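Local coordinates for oxidoreductase, 2OG-Fe(II) oxygenase family (Burkholderia pseudomallei, PDB 6N1F), which binds iron and probably acts as an iron-dependent oxidoreductase of the 2-oxoglutarate/Fe(II) oxygenase family, at residues A[154-159]-A[206-211]; A[160-165]-A[232-237]; A[166-171]-A[200-205]; A[182-187]-A[210-215]. One frame throughout, in Å; residues are numbered along the deposited sequence. Where two conformers were deposited one is given.

Interaction 1: residues A[154-159]-A[206-211]. With FE (Fe (III) ion), chain E.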
loop_
_atom_site.group_PDB
_atom_site.type_symbol
_atom_site.label_atom_id
_atom_site.label_comp_id
_atom_site.label_asym_id
_atom_site.label_seq_id
_atom_site.Cartn_x
_atom_site.Cartn_y
_atom_site.Cartn_z
HETATM N N MSE A 154 9.930 12.221 0.845
HETATM C CA MSE A 154 10.618 11.303 -0.065
HETATM C C MSE A 154 11.356 10.156 0.641
HETATM O O MSE A 154 12.081 10.396 1.608
HETATM C CB MSE A 154 11.615 12.093 -0.906
HETATM C CG MSE A 154 12.084 11.341 -2.107
HETATM SE SE MSE A 154 10.716 11.396 -3.468
HETATM C CE MSE A 154 11.280 13.084 -4.298
ATOM N N HIS A 155 11.188 8.920 0.159
ATOM C CA HIS A 155 11.878 7.790 0.775
ATOM C C HIS A 155 11.809 6.570 -0.135
ATOM O O HIS A 155 11.124 6.565 -1.161
ATOM C CB HIS A 155 11.282 7.449 2.138
ATOM C CG HIS A 155 9.916 6.852 2.053
ATOM N ND1 HIS A 155 8.786 7.613 1.848
ATOM C CD2 HIS A 155 9.501 5.565 2.121
ATOM C CE1 HIS A 155 7.730 6.820 1.805
ATOM N NE2 HIS A 155 8.136 5.574 1.973
ATOM N N LEU A 156 12.520 5.522 0.284
ATOM C CA LEU A 156 12.537 4.221 -0.377
ATOM C C LEU A 156 12.067 3.164 0.608
ATOM O O LEU A 156 12.651 3.021 1.687
ATOM C CB LEU A 156 13.939 3.867 -0.874
ATOM C CG LEU A 156 14.333 4.200 -2.306
ATOM C CD1 LEU A 156 15.852 4.134 -2.445
ATOM C CD2 LEU A 156 13.658 3.238 -3.270
ATOM N N ASP A 157 11.023 2.422 0.234
ATOM C CA ASP A 157 10.546 1.337 1.084
ATOM C C ASP A 157 11.624 0.289 1.293
ATOM O O ASP A 157 11.725 -0.292 2.378
ATOM C CB ASP A 157 9.296 0.703 0.478
ATOM C CG ASP A 157 8.070 1.583 0.620
ATOM O OD1 ASP A 157 8.047 2.425 1.550
ATOM O OD2 ASP A 157 7.127 1.423 -0.191
ATOM N N ALA A 158 12.453 0.056 0.278
ATOM C CA ALA A 158 13.554 -0.886 0.407
ATOM C C ALA A 158 14.481 -0.556 1.575
ATOM O O ALA A 158 15.206 -1.440 2.043
ATOM C CB ALA A 158 14.343 -0.926 -0.901
ATOM N N ALA A 159 14.476 0.689 2.061
ATOM C CA ALA A 159 15.325 1.041 3.195
ATOM C C ALA A 159 14.887 0.335 4.474
ATOM O O ALA A 159 15.727 0.026 5.328
ATOM C CB ALA A 159 15.330 2.554 3.403
ATOM N N ALA A 206 11.191 -0.162 -6.072
ATOM C CA ALA A 206 12.433 0.309 -6.670
ATOM C C ALA A 206 12.488 1.821 -6.823
ATOM O O ALA A 206 13.571 2.359 -7.068
ATOM C CB ALA A 206 12.633 -0.335 -8.044
ATOM N N HIS A 207 11.361 2.515 -6.709
ATOM C CA HIS A 207 11.299 3.945 -6.960
ATOM C C HIS A 207 11.020 4.693 -5.672
ATOM O O HIS A 207 10.185 4.272 -4.867
ATOM C CB HIS A 207 10.214 4.291 -7.972
ATOM C CG HIS A 207 10.412 3.656 -9.308
ATOM N ND1 HIS A 207 11.515 3.907 -10.093
ATOM C CD2 HIS A 207 9.647 2.778 -9.998
ATOM C CE1 HIS A 207 11.422 3.209 -11.211
ATOM N NE2 HIS A 207 10.298 2.515 -11.179
ATOM N N ARG A 208 11.733 5.801 -5.494
ATOM C CA ARG A 208 11.408 6.742 -4.437
ATOM C C ARG A 208 9.972 7.221 -4.603
ATOM O O ARG A 208 9.478 7.359 -5.725
ATOM C CB ARG A 208 12.388 7.919 -4.486
ATOM C CG ARG A 208 13.838 7.531 -4.230
ATOM C CD ARG A 208 14.815 8.699 -4.448
ATOM N NE ARG A 208 14.740 9.745 -3.422
ATOM C CZ ARG A 208 15.260 9.644 -2.197
ATOM N NH1 ARG A 208 15.881 8.534 -1.826
ATOM N NH2 ARG A 208 15.150 10.651 -1.334
ATOM N N HIS A 209 9.284 7.452 -3.485
ATOM C CA HIS A 209 7.901 7.920 -3.546
ATOM C C HIS A 209 7.544 8.682 -2.276
ATOM O O HIS A 209 8.274 8.661 -1.282
ATOM C CB HIS A 209 6.917 6.769 -3.758
ATOM C CG HIS A 209 6.955 5.740 -2.680
ATOM N ND1 HIS A 209 7.471 4.478 -2.879
ATOM C CD2 HIS A 209 6.546 5.784 -1.390
ATOM C CE1 HIS A 209 7.372 3.786 -1.760
ATOM N NE2 HIS A 209 6.814 4.554 -0.840
ATOM N N GLU A 210 6.383 9.337 -2.313
ATOM C CA GLU A 210 5.986 10.256 -1.260
ATOM C C GLU A 210 4.488 10.471 -1.333
ATOM O O GLU A 210 3.857 10.273 -2.377
ATOM C CB GLU A 210 6.688 11.610 -1.412
ATOM C CG GLU A 210 6.108 12.397 -2.568
ATOM C CD GLU A 210 6.662 13.815 -2.698
ATOM O OE1 GLU A 210 6.984 14.436 -1.665
ATOM O OE2 GLU A 210 6.762 14.305 -3.843
ATOM N N VAL A 211 3.930 10.932 -0.225
ATOM C CA VAL A 211 2.553 11.393 -0.185
ATOM C C VAL A 211 2.587 12.893 0.067
ATOM O O VAL A 211 3.223 13.348 1.025
ATOM C CB VAL A 211 1.746 10.646 0.890
ATOM C CG1 VAL A 211 0.294 11.105 0.871
ATOM C CG2 VAL A 211 1.846 9.119 0.684
HETATM FE FE FE E . 6.460 3.871 1.179
HETATM O O HOH W 1 4.502 5.373 1.687
#
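His155 and Asp157 of the loop after strand 152-153 meet His209 of strand 208-211 around one iron ion, the HxD...H facial triad of the double-stranded beta-helix oxygenases. His155 NE2 binds the iron at 2.5 Å, Asp157 OD1 at 2.2 Å and His209 NE2 at 2.2 Å; a water is a further ligand. The two imidazoles converge on the metal with their planes 78° apart. His209 can be followed outward: CB and CG rise from the strand with CG between the backbone N and the carbonyl carbon (chi1 60°), CD2 passes beside CE1 of His155, ND1 turns back to a weak hydrogen bond with His207 O, and NE2 ends on the iron. His155 takes the same kind of first torsion, and its ND1 is hydrogen-bonded to Gly153 O, which fixes the turn of the ring. Beneath the metal the two backbones form an antiparallel hydrogen-bonded pair, His209 N giving to His155 O at 3.1 Å and His155 N to His209 O in a longer, more bent bond, so two ligands are locked side by side. Away from the iron, Leu156 crosses Arg208 at about a right angle, its CG on Arg208 CG. Selenomethionine Met154 lies across the same arginine, bent at chi2 and chi3, with its CG 3.2 Å from Arg208 NH2.

Interaction 2: residues A[160-165]-A[232-237]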
loop_
_atom_site.group_PDB
_atom_site.type_symbol
_atom_site.label_atom_id
_atom_site.label_comp_id
_atom_site.label_asym_id
_atom_site.label_seq_id
_atom_site.Cartn_x
_atom_site.Cartn_y
_atom_site.Cartn_z
ATOM N N SER A 160 13.584 0.084 4.633
ATOM C CA SER A 160 13.120 -0.679 5.789
ATOM C C SER A 160 13.469 -2.154 5.651
ATOM O O SER A 160 13.776 -2.822 6.646
ATOM C CB SER A 160 11.612 -0.509 5.964
ATOM O OG SER A 160 11.290 0.836 6.245
ATOM N N ASN A 161 13.426 -2.677 4.431
ATOM C CA ASN A 161 13.704 -4.080 4.161
ATOM C C ASN A 161 14.089 -4.208 2.693
ATOM O O ASN A 161 13.255 -3.974 1.812
ATOM C CB ASN A 161 12.485 -4.939 4.507
ATOM C CG ASN A 161 12.747 -6.438 4.373
ATOM O OD1 ASN A 161 13.544 -6.877 3.545
ATOM N ND2 ASN A 161 12.064 -7.228 5.191
ATOM N N PRO A 162 15.340 -4.572 2.392
ATOM C CA PRO A 162 15.782 -4.622 0.991
ATOM C C PRO A 162 15.085 -5.677 0.154
ATOM O O PRO A 162 15.300 -5.707 -1.062
ATOM C CB PRO A 162 17.280 -4.937 1.115
ATOM C CG PRO A 162 17.377 -5.699 2.391
ATOM C CD PRO A 162 16.391 -5.037 3.314
ATOM N N ASP A 163 14.268 -6.541 0.752
ATOM C CA ASP A 163 13.592 -7.605 0.022
ATOM C C ASP A 163 12.144 -7.274 -0.318
ATOM O O ASP A 163 11.463 -8.103 -0.922
ATOM C CB ASP A 163 13.655 -8.915 0.820
ATOM C CG ASP A 163 15.075 -9.382 1.062
ATOM O OD1 ASP A 163 15.857 -9.470 0.091
ATOM O OD2 ASP A 163 15.427 -9.649 2.232
ATOM N N TYR A 164 11.650 -6.095 0.050
ATOM C CA TYR A 164 10.315 -5.698 -0.382
ATOM C C TYR A 164 10.321 -5.469 -1.887
ATOM O O TYR A 164 11.105 -4.657 -2.387
ATOM C CB TYR A 164 9.874 -4.424 0.326
ATOM C CG TYR A 164 9.543 -4.547 1.787
ATOM C CD1 TYR A 164 9.364 -5.776 2.386
ATOM C CD2 TYR A 164 9.396 -3.410 2.563
ATOM C CE1 TYR A 164 9.052 -5.867 3.729
ATOM C CE2 TYR A 164 9.082 -3.488 3.890
ATOM C CZ TYR A 164 8.913 -4.709 4.473
ATOM O OH TYR A 164 8.598 -4.757 5.808
ATOM N N GLU A 165 9.448 -6.168 -2.614
ATOM C CA GLU A 165 9.351 -5.992 -4.061
ATOM C C GLU A 165 8.183 -5.119 -4.480
ATOM O O GLU A 165 8.279 -4.379 -5.462
ATOM C CB GLU A 165 9.201 -7.335 -4.760
ATOM C CG GLU A 165 10.464 -8.089 -4.981
ATOM C CD GLU A 165 10.198 -9.324 -5.794
ATOM O OE1 GLU A 165 10.579 -10.421 -5.343
ATOM O OE2 GLU A 165 9.574 -9.187 -6.871
ATOM N N ALA A 232 14.273 -13.685 7.975
ATOM C CA ALA A 232 14.437 -12.454 8.728
ATOM C C ALA A 232 14.747 -11.280 7.802
ATOM O O ALA A 232 15.320 -11.440 6.718
ATOM C CB ALA A 232 15.536 -12.603 9.775
ATOM N N ASN A 233 14.342 -10.090 8.240
ATOM C CA ASN A 233 14.639 -8.851 7.533
ATOM C C ASN A 233 16.146 -8.651 7.445
ATOM O O ASN A 233 16.807 -8.428 8.463
ATOM C CB ASN A 233 13.972 -7.669 8.245
ATOM C CG ASN A 233 14.022 -6.389 7.437
ATOM O OD1 ASN A 233 14.940 -6.176 6.646
ATOM N ND2 ASN A 233 13.034 -5.522 7.638
ATOM N N ARG A 234 16.700 -8.723 6.236
ATOM C CA ARG A 234 18.150 -8.571 6.139
ATOM C C ARG A 234 18.624 -7.130 6.349
ATOM O O ARG A 234 19.826 -6.876 6.167
ATOM C CB ARG A 234 18.659 -9.092 4.794
ATOM C CG ARG A 234 18.637 -10.609 4.667
ATOM C CD ARG A 234 19.630 -11.116 3.614
ATOM N NE ARG A 234 19.661 -10.290 2.408
ATOM C CZ ARG A 234 18.653 -10.186 1.551
ATOM N NH1 ARG A 234 17.530 -10.843 1.774
ATOM N NH2 ARG A 234 18.758 -9.418 0.476
ATOM N N ARG A 235 17.774 -6.171 6.706
ATOM C CA ARG A 235 18.274 -4.867 7.117
ATOM C C ARG A 235 18.895 -4.984 8.504
ATOM O O ARG A 235 18.260 -5.481 9.440
ATOM C CB ARG A 235 17.154 -3.833 7.119
ATOM C CG ARG A 235 17.643 -2.391 7.062
ATOM C CD ARG A 235 17.124 -1.593 8.241
ATOM N NE ARG A 235 15.704 -1.843 8.471
ATOM C CZ ARG A 235 14.975 -1.210 9.384
ATOM N NH1 ARG A 235 15.539 -0.284 10.151
ATOM N NH2 ARG A 235 13.686 -1.501 9.528
ATOM N N ALA A 236 20.141 -4.538 8.629
ATOM C CA ALA A 236 20.865 -4.683 9.883
ATOM C C ALA A 236 20.166 -3.928 11.006
ATOM O O ALA A 236 19.764 -2.772 10.843
ATOM C CB ALA A 236 22.299 -4.180 9.719
ATOM N N ALA A 237 20.020 -4.592 12.146
ATOM C CA ALA A 237 19.408 -3.986 13.322
ATOM C C ALA A 237 20.441 -3.206 14.127
ATOM O O ALA A 237 20.658 -2.018 13.887
ATOM C CB ALA A 237 18.754 -5.052 14.189
#
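Asn161 and Asn233 press their side-chain amides together where the loop ahead of strand 166-171 meets the C-terminal tail; the two side chains slide past each other in opposite directions, their amide planes stacked 25° apart. Each asparagine closes an Asx turn: Asn161 OD1 accepts from Asp163 N, and Asn233 OD1 from Arg235 N at 2.8 Å. In both, CG is anti to the backbone N, which brings the amides face to face while their oxygens hold the turns. This is the tight part. Asn161 ND2 is hydrogen-bonded to Asp96 OD2, and Asn233 ND2 to Asp96 O, while Asn161 CB sits over the centre of the Tyr164 ring. Ser160 O is gripped from opposite faces of its carbonyl plane, by Asn233 ND2 at 3.0 Å and by Arg235 NE at 2.8 Å, with a weak bond from Arg235 NH2 besides. The outer side is looser: exposed Pro162 only brushes the tail, its CD 3.8 Å from Arg235 N. Beyond it Asp163 and the exposed Arg234 form a salt bridge, their carboxylate and guanidinium planes turned 45° apart. Arg234 NH2 meets Asp163 OD1 on its syn side at 2.9 Å.

Interaction 3: residues A[166-171]-A[200-205]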
loop_
_atom_site.group_PDB
_atom_site.type_symbol
_atom_site.label_atom_id
_atom_site.label_comp_id
_atom_site.label_asym_id
_atom_site.label_seq_id
_atom_site.Cartn_x
_atom_site.Cartn_y
_atom_site.Cartn_z
ATOM N N PHE A 166 7.061 -5.225 -3.793
ATOM C CA PHE A 166 5.885 -4.472 -4.172
ATOM C C PHE A 166 5.212 -3.977 -2.918
ATOM O O PHE A 166 5.345 -4.560 -1.840
ATOM C CB PHE A 166 4.887 -5.290 -4.997
ATOM C CG PHE A 166 5.424 -5.752 -6.313
ATOM C CD1 PHE A 166 5.502 -4.880 -7.392
ATOM C CD2 PHE A 166 5.852 -7.060 -6.475
ATOM C CE1 PHE A 166 6.001 -5.314 -8.611
ATOM C CE2 PHE A 166 6.348 -7.499 -7.687
ATOM C CZ PHE A 166 6.427 -6.625 -8.756
ATOM N N SER A 167 4.495 -2.888 -3.085
ATOM C CA SER A 167 3.691 -2.283 -2.053
ATOM C C SER A 167 2.263 -2.204 -2.574
ATOM O O SER A 167 2.048 -1.978 -3.767
ATOM C CB SER A 167 4.241 -0.884 -1.714
ATOM O OG SER A 167 3.379 -0.211 -0.829
ATOM N N VAL A 168 1.290 -2.419 -1.690
ATOM C CA VAL A 168 -0.125 -2.325 -2.021
ATOM C C VAL A 168 -0.768 -1.361 -1.040
ATOM O O VAL A 168 -0.502 -1.425 0.164
ATOM C CB VAL A 168 -0.842 -3.693 -1.976
ATOM C CG1 VAL A 168 -2.280 -3.522 -2.352
ATOM C CG2 VAL A 168 -0.174 -4.660 -2.928
ATOM N N VAL A 169 -1.608 -0.464 -1.553
ATOM C CA VAL A 169 -2.238 0.573 -0.748
ATOM C C VAL A 169 -3.702 0.643 -1.103
ATOM O O VAL A 169 -4.048 0.925 -2.256
ATOM C CB VAL A 169 -1.586 1.945 -0.961
ATOM C CG1 VAL A 169 -2.190 2.931 0.004
ATOM C CG2 VAL A 169 -0.112 1.831 -0.761
ATOM N N ILE A 170 -4.559 0.426 -0.115
ATOM C CA ILE A 170 -6.004 0.479 -0.272
ATOM C C ILE A 170 -6.483 1.773 0.352
ATOM O O ILE A 170 -6.186 2.039 1.522
ATOM C CB ILE A 170 -6.683 -0.711 0.409
ATOM C CG1 ILE A 170 -6.029 -2.010 -0.042
ATOM C CG2 ILE A 170 -8.188 -0.714 0.129
ATOM C CD1 ILE A 170 -6.659 -3.213 0.610
ATOM N N GLN A 171 -7.235 2.570 -0.402
ATOM C CA GLN A 171 -7.670 3.872 0.095
ATOM C C GLN A 171 -8.996 3.700 0.813
ATOM O O GLN A 171 -10.003 3.330 0.199
ATOM C CB GLN A 171 -7.802 4.911 -1.019
ATOM C CG GLN A 171 -8.127 6.331 -0.516
ATOM C CD GLN A 171 -7.072 6.886 0.442
ATOM O OE1 GLN A 171 -7.391 7.618 1.386
ATOM N NE2 GLN A 171 -5.818 6.533 0.206
ATOM N N VAL A 200 -6.963 1.168 -5.219
ATOM C CA VAL A 200 -5.832 0.386 -4.748
ATOM C C VAL A 200 -4.643 0.727 -5.633
ATOM O O VAL A 200 -4.730 0.639 -6.864
ATOM C CB VAL A 200 -6.129 -1.129 -4.802
ATOM C CG1 VAL A 200 -4.909 -1.930 -4.411
ATOM C CG2 VAL A 200 -7.322 -1.474 -3.912
ATOM N N ILE A 201 -3.539 1.128 -5.019
ATOM C CA ILE A 201 -2.312 1.432 -5.741
ATOM C C ILE A 201 -1.361 0.260 -5.534
ATOM O O ILE A 201 -1.251 -0.271 -4.422
ATOM C CB ILE A 201 -1.708 2.778 -5.273
ATOM C CG1 ILE A 201 -2.670 3.924 -5.617
ATOM C CG2 ILE A 201 -0.311 3.044 -5.908
ATOM C CD1 ILE A 201 -2.341 5.313 -4.994
ATOM N N VAL A 202 -0.745 -0.202 -6.616
ATOM C CA VAL A 202 0.297 -1.219 -6.565
ATOM C C VAL A 202 1.540 -0.581 -7.143
ATOM O O VAL A 202 1.480 0.043 -8.208
ATOM C CB VAL A 202 -0.083 -2.488 -7.351
ATOM C CG1 VAL A 202 0.999 -3.544 -7.185
ATOM C CG2 VAL A 202 -1.432 -3.031 -6.886
ATOM N N THR A 203 2.647 -0.668 -6.425
ATOM C CA THR A 203 3.832 0.021 -6.906
ATOM C C THR A 203 5.070 -0.797 -6.577
ATOM O O THR A 203 5.101 -1.536 -5.589
ATOM C CB THR A 203 3.914 1.462 -6.335
ATOM O OG1 THR A 203 5.107 2.089 -6.812
ATOM C CG2 THR A 203 3.929 1.470 -4.825
ATOM N N SER A 204 6.063 -0.706 -7.465
ATOM C CA SER A 204 7.354 -1.343 -7.246
ATOM C C SER A 204 8.184 -0.533 -6.263
ATOM O O SER A 204 8.282 0.691 -6.377
ATOM C CB SER A 204 8.124 -1.481 -8.558
ATOM O OG SER A 204 9.436 -1.974 -8.313
ATOM N N CYS A 205 8.796 -1.220 -5.308
ATOM C CA CYS A 205 9.586 -0.570 -4.267
ATOM C C CYS A 205 10.943 -0.079 -4.766
ATOM O O CYS A 205 11.761 0.380 -3.957
ATOM C CB CYS A 205 9.768 -1.524 -3.081
ATOM S SG CYS A 205 8.198 -2.078 -2.339
#
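Val168 CG1 and Val200 CG1 meet at 3.7 Å across two neighbouring antiparallel strands, the valines approaching at a slant. Each CG1 stands opposite its own backbone N (chi1 -179° and 176°), and this turns the two methyls toward each other on a diagonal, since Val168 is paired directly with Val202. Ile170 keeps Val200 company differently: the two lie side by side and point the same way, Ile170 CG1 against Val200 CG2 at 4.1 Å. Val202 shares this face with them, as does Phe166 at the far end, whose ring presents its edge to Thr203 O and whose CD1 lies 4.0 Å from Ser204 CA. On the reverse face, toward the iron, Ser167 CB packs on Thr203 CG2, and the branched side chains of Val169 and Ile201 stand opposite each other. The backbones are joined by two hydrogen-bonded pairs, Ser167 with Thr203 and Val169 with Ile201; the shortest of these bonds is Ile201 N to Val169 O at 2.8 Å. CA-H...O contacts fill the intervals, as from Val200 CA to Val169 O. Where the second strand ends, Cys205 SG sits over the Phe166 backbone, 3.6 Å from Phe166 C. The pair forms part of the large antiparallel sheet of the double-stranded beta-helix. Strand 218-227 flanks strand 166-171, and strand 48-51 flanks strand 200-204, where Thr48 OG1 is hydrogen-bonded to Thr203 OG1. Helix 120-130 covers the valine face: Phe126 touches Val168 and Val202, and Phe130 stacks on Phe166.

Interaction 4: residues A[182-187]-A[210-215]; sequences VVHPQG and EVRTVR
The Arg212 guanidinium carries Val182 CG2 on one face, 3.5 Å above its plane and displaced toward the rim, while the His184 ring receives Glu210 OE2 at its edge. Arg212 reaches this place because its chain is extended from CG to NE, laying CG, CD and NE along the valine methyl; Val182 CG2 to Arg212 NE is 3.5 Å. Its far end is held by a salt bridge from Arg212 NH2 to Glu26. At the histidine, His184 NE2 donates to Glu210 OE2 at 3.0 Å with an N-H...O angle of 149°. The ring and carboxylate planes are 61° apart, and the nitrogen approaches from above the carboxylate plane. Glu210 spans the distance by running straight beyond CG (chi2 174°), alongside Val182 and pointing the same way, its CG 3.8 Å from Val182 CB. Arg212 NE also lies near that carboxylate oxygen, in a long ion pair. The positive charge of Arg212 would tend to stabilise the glutamate as a carboxylate. Behind these side chains Val182 and Glu210 form an antiparallel hydrogen-bonded pair, with Val182 N to Glu210 O at 2.7 Å and almost straight, and Glu210 N to Val182 O at 2.8 Å. Strands 181-184 and 208-211 are thus neighbours in the smaller sheet of the double-stranded beta-helix fold, Glu210 directly following the iron ligand His209.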
loop_
_atom_site.group_PDB
_atom_site.type_symbol
_atom_site.label_atom_id
_atom_site.label_comp_id
_atom_site.label_asym_id
_atom_site.label_seq_id
_atom_site.Cartn_x
_atom_site.Cartn_y
_atom_site.Cartn_z
ATOM N N VAL A 182 2.929 10.183 -4.914
ATOM C CA VAL A 182 3.809 10.589 -6.003
ATOM C C VAL A 182 5.040 9.698 -6.029
ATOM O O VAL A 182 5.757 9.595 -5.028
ATOM C CB VAL A 182 4.223 12.059 -5.875
ATOM C CG1 VAL A 182 5.035 12.457 -7.081
ATOM C CG2 VAL A 182 2.984 12.935 -5.731
ATOM N N VAL A 183 5.308 9.103 -7.197
ATOM C CA VAL A 183 6.489 8.289 -7.459
ATOM C C VAL A 183 7.465 9.089 -8.304
ATOM O O VAL A 183 7.065 9.754 -9.271
ATOM C CB VAL A 183 6.113 6.982 -8.185
ATOM C CG1 VAL A 183 7.338 6.103 -8.375
ATOM C CG2 VAL A 183 5.014 6.253 -7.450
ATOM N N HIS A 184 8.754 8.990 -7.965
ATOM C CA HIS A 184 9.837 9.723 -8.619
ATOM C C HIS A 184 10.855 8.761 -9.228
ATOM O O HIS A 184 11.979 8.624 -8.724
ATOM C CB HIS A 184 10.525 10.656 -7.626
ATOM C CG HIS A 184 9.634 11.739 -7.105
ATOM N ND1 HIS A 184 9.727 13.041 -7.536
ATOM C CD2 HIS A 184 8.629 11.712 -6.202
ATOM C CE1 HIS A 184 8.821 13.775 -6.919
ATOM N NE2 HIS A 184 8.141 12.993 -6.102
ATOM N N PRO A 185 10.509 8.105 -10.331
ATOM C CA PRO A 185 11.482 7.227 -10.991
ATOM C C PRO A 185 12.656 8.024 -11.537
ATOM O O PRO A 185 12.495 9.147 -12.022
ATOM C CB PRO A 185 10.672 6.583 -12.118
ATOM C CG PRO A 185 9.599 7.567 -12.403
ATOM C CD PRO A 185 9.270 8.250 -11.111
ATOM N N GLN A 186 13.846 7.427 -11.452
ATOM C CA GLN A 186 15.055 8.094 -11.917
ATOM C C GLN A 186 14.909 8.509 -13.377
ATOM O O GLN A 186 14.513 7.706 -14.229
ATOM C CB GLN A 186 16.262 7.175 -11.741
ATOM N N GLY A 187 15.197 9.779 -13.649
ATOM C CA GLY A 187 15.219 10.278 -15.016
ATOM C C GLY A 187 13.883 10.234 -15.725
ATOM O O GLY A 187 13.825 9.900 -16.915
ATOM N N GLU A 210 6.383 9.337 -2.313
ATOM C CA GLU A 210 5.986 10.256 -1.260
ATOM C C GLU A 210 4.488 10.471 -1.333
ATOM O O GLU A 210 3.857 10.273 -2.377
ATOM C CB GLU A 210 6.688 11.610 -1.412
ATOM C CG GLU A 210 6.108 12.397 -2.568
ATOM C CD GLU A 210 6.662 13.815 -2.698
ATOM O OE1 GLU A 210 6.984 14.436 -1.665
ATOM O OE2 GLU A 210 6.762 14.305 -3.843
ATOM N N VAL A 211 3.930 10.932 -0.225
ATOM C CA VAL A 211 2.553 11.393 -0.185
ATOM C C VAL A 211 2.587 12.893 0.067
ATOM O O VAL A 211 3.223 13.348 1.025
ATOM C CB VAL A 211 1.746 10.646 0.890
ATOM C CG1 VAL A 211 0.294 11.105 0.871
ATOM C CG2 VAL A 211 1.846 9.119 0.684
ATOM N N ARG A 212 1.941 13.664 -0.806
ATOM C CA ARG A 212 1.969 15.109 -0.657
ATOM C C ARG A 212 0.951 15.560 0.385
ATOM O O ARG A 212 0.084 14.796 0.831
ATOM C CB ARG A 212 1.729 15.809 -1.996
ATOM C CG ARG A 212 2.826 15.507 -2.992
ATOM C CD ARG A 212 2.703 16.302 -4.267
ATOM N NE ARG A 212 3.930 16.197 -5.052
ATOM C CZ ARG A 212 4.034 16.531 -6.336
ATOM N NH1 ARG A 212 2.973 16.972 -7.004
ATOM N NH2 ARG A 212 5.198 16.403 -6.954
ATOM N N THR A 213 1.083 16.828 0.771
ATOM C CA THR A 213 0.373 17.380 1.914
ATOM C C THR A 213 -1.113 17.077 1.846
ATOM O O THR A 213 -1.748 17.256 0.804
ATOM C CB THR A 213 0.593 18.898 1.964
ATOM O OG1 THR A 213 1.987 19.159 1.840
ATOM C CG2 THR A 213 0.103 19.465 3.279
ATOM N N VAL A 214 -1.659 16.619 2.970
ATOM C CA VAL A 214 -3.096 16.424 3.101
ATOM C C VAL A 214 -3.726 17.786 3.336
ATOM O O VAL A 214 -3.347 18.498 4.269
ATOM C CB VAL A 214 -3.432 15.454 4.238
ATOM C CG1 VAL A 214 -4.929 15.354 4.397
ATOM C CG2 VAL A 214 -2.847 14.070 3.941
ATOM N N ARG A 215 -4.689 18.149 2.495
ATOM C CA ARG A 215 -5.206 19.506 2.493
ATOM C C ARG A 215 -6.575 19.630 3.143
ATOM O O ARG A 215 -7.001 20.755 3.428
ATOM C CB ARG A 215 -5.249 20.059 1.058
ATOM C CG ARG A 215 -3.859 20.398 0.506
ATOM C CD ARG A 215 -3.888 21.288 -0.724
ATOM N NE ARG A 215 -3.581 20.548 -1.941
ATOM C CZ ARG A 215 -4.460 20.283 -2.905
ATOM N NH1 ARG A 215 -5.713 20.718 -2.805
ATOM N NH2 ARG A 215 -4.085 19.587 -3.977
#

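Overall arrangement
Interaction 1 holds the iron, and the others are arranged around it. Interactions 1 and 4 share strand 208-211, their centres 9 Å apart: one edge of that strand meets the metal-binding loop, the other strand 181-184 in the smaller sheet. Interaction 3, about 12 Å from interaction 1 between centres, belongs to the larger sheet, and its strand 200-204 runs on through Cys205 into the segment carrying His209. Interaction 2 has its centre 14 Å from that of interaction 1 and 23 Å from that of interaction 4, yet its 160-165 segment directly joins the loop of interaction 1 to strand 166-171. Along the chain the order is 154-171, 182-187, 200-215, then 232-237, so the C-terminal tail returns to the loop that follows the first two metal ligands, His155 and Asp157.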